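Local coordinates for serine acetyltransferase (PDB 3F1X), which probably transfers an acetyl group to serine in amino-acid biosynthesis, as a left-handed beta-helix acyltransferase, at residues V211-T216 with V229-K234. Sequence-based numbering, arbitrary orientation.
Sequences VVIGAT and VTLGAK
Leu231 lies beside Ile213 on the inward face of two neighbouring parallel strands. Its side chain leaves the strand next to the partner backbone: CB is 3.8 Å and CG 4.1 Å from Val212 O. With CG anti to the carbonyl carbon (chi1 -54°) and the chain extended beyond it, CD1 is carried inward, level with Ile213, 4.3 Å from its CG1. This is a loose apolar contact. CD2 branches to the side away from Ile213, and Leu231 touches Ile266 on the next strand. Ile219 and Leu225 touch both side chains and pack the inside of the coil with them.

Three backbone hydrogen bonds join the strands. Val212 N donates to Val229 O at 2.8 Å. Val212 O accepts from Leu231 N at 2.7 Å. Gly214 N donates to Leu231 O at 2.8 Å, the most bent of the three (151° at the hydrogen). A CA-H...O contact from Thr230 CA adds a second, weaker approach to Val212 O.

Val212 and Thr230 point the other way, side by side. Thr230 OG1 is 3.9 Å from Val212 CB, a van der Waals contact. The hydroxyl is hydrogen-bonded to Gln227 and Ser262 of the second subunit, and Val212 also packs on that Gln227. This outer face therefore belongs to a subunit interface.

On the other side Val211 and Ile213 bond to Asp192, and Ile213 also to His194, while Thr230 bonds onward to Ala264 and Ile266. Parallel strands thus follow one another from coil to coil. Such stacked short strands, aliphatic inside, are characteristic of the left-handed beta-helix of serine acetyltransferases.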
loop_
_atom_site.group_PDB
_atom_site.type_symbol
_atom_site.label_atom_id
_atom_site.label_comp_id
_atom_site.label_asym_id
_atom_site.label_seq_id
_atom_site.Cartn_x
_atom_site.Cartn_y
_atom_site.Cartn_z
ATOM N N VAL A 211 32.578 -2.608 7.387
ATOM C CA VAL A 211 33.103 -2.134 8.662
ATOM C C VAL A 211 32.443 -2.915 9.792
ATOM O O VAL A 211 31.231 -3.125 9.777
ATOM C CB VAL A 211 32.822 -0.635 8.872
ATOM C CG1 VAL A 211 32.989 -0.269 10.341
ATOM C CG2 VAL A 211 33.790 0.204 8.032
ATOM N N VAL A 212 33.253 -3.367 10.747
ATOM C CA VAL A 212 32.751 -4.094 11.911
ATOM C C VAL A 212 33.367 -3.493 13.180
ATOM O O VAL A 212 34.594 -3.444 13.330
ATOM C CB VAL A 212 33.098 -5.599 11.852
ATOM C CG1 VAL A 212 32.638 -6.294 13.140
ATOM C CG2 VAL A 212 32.416 -6.246 10.656
ATOM N N ILE A 213 32.517 -3.008 14.080
ATOM C CA ILE A 213 32.987 -2.404 15.327
ATOM C C ILE A 213 32.421 -3.229 16.472
ATOM O O ILE A 213 31.218 -3.212 16.720
ATOM C CB ILE A 213 32.524 -0.923 15.453
ATOM C CG1 ILE A 213 33.096 -0.105 14.289
ATOM C CG2 ILE A 213 32.997 -0.327 16.784
ATOM C CD1 ILE A 213 32.687 1.367 14.293
ATOM N N GLY A 214 33.312 -3.948 17.155
ATOM C CA GLY A 214 32.950 -4.828 18.258
ATOM C C GLY A 214 32.323 -4.236 19.509
ATOM O O GLY A 214 32.529 -3.067 19.839
ATOM N N ALA A 215 31.584 -5.086 20.223
ATOM C CA ALA A 215 30.864 -4.718 21.438
ATOM C C ALA A 215 31.582 -3.860 22.478
ATOM O O ALA A 215 30.971 -2.966 23.062
ATOM C CB ALA A 215 30.318 -5.980 22.110
ATOM N N THR A 216 32.857 -4.115 22.738
ATOM C CA THR A 216 33.539 -3.306 23.744
ATOM C C THR A 216 34.590 -2.370 23.181
ATOM O O THR A 216 35.500 -1.950 23.886
ATOM C CB THR A 216 34.176 -4.195 24.837
ATOM O OG1 THR A 216 35.162 -5.056 24.254
ATOM C CG2 THR A 216 33.101 -5.033 25.520
ATOM N N VAL A 229 37.048 -2.209 7.457
ATOM C CA VAL A 229 37.816 -2.180 8.690
ATOM C C VAL A 229 37.110 -2.913 9.822
ATOM O O VAL A 229 35.920 -2.693 10.072
ATOM C CB VAL A 229 38.102 -0.734 9.124
ATOM C CG1 VAL A 229 38.665 -0.710 10.537
ATOM C CG2 VAL A 229 39.086 -0.106 8.155
ATOM N N THR A 230 37.848 -3.793 10.495
ATOM C CA THR A 230 37.309 -4.557 11.619
ATOM C C THR A 230 38.000 -4.207 12.930
ATOM O O THR A 230 39.225 -4.169 12.998
ATOM C CB THR A 230 37.485 -6.092 11.418
ATOM O OG1 THR A 230 36.589 -6.555 10.406
ATOM C CG2 THR A 230 37.190 -6.844 12.721
ATOM N N LEU A 231 37.205 -3.949 13.964
ATOM C CA LEU A 231 37.721 -3.684 15.303
ATOM C C LEU A 231 37.076 -4.816 16.097
ATOM O O LEU A 231 35.976 -4.665 16.625
ATOM C CB LEU A 231 37.254 -2.322 15.830
ATOM C CG LEU A 231 37.534 -1.095 14.957
ATOM C CD1 LEU A 231 37.166 0.177 15.715
ATOM C CD2 LEU A 231 38.993 -1.054 14.575
ATOM N N GLY A 232 37.741 -5.965 16.150
ATOM C CA GLY A 232 37.157 -7.097 16.843
ATOM C C GLY A 232 38.067 -7.833 17.795
ATOM O O GLY A 232 38.888 -7.224 18.477
ATOM N N ALA A 233 37.915 -9.152 17.841
ATOM C CA ALA A 233 38.719 -9.973 18.730
ATOM C C ALA A 233 38.656 -11.454 18.376
ATOM O O ALA A 233 38.007 -11.849 17.408
ATOM C CB ALA A 233 38.261 -9.769 20.157
ATOM N N LYS A 234 39.333 -12.264 19.182
ATOM C CA LYS A 234 39.382 -13.704 18.983
ATOM C C LYS A 234 40.120 -14.040 17.696
ATOM O O LYS A 234 41.250 -14.531 17.728
ATOM C CB LYS A 234 37.972 -14.296 18.935
ATOM C CG LYS A 234 37.971 -15.785 18.639
ATOM C CD LYS A 234 36.571 -16.326 18.408
ATOM C CE LYS A 234 36.612 -17.806 18.048
ATOM N NZ LYS A 234 35.251 -18.353 17.788
#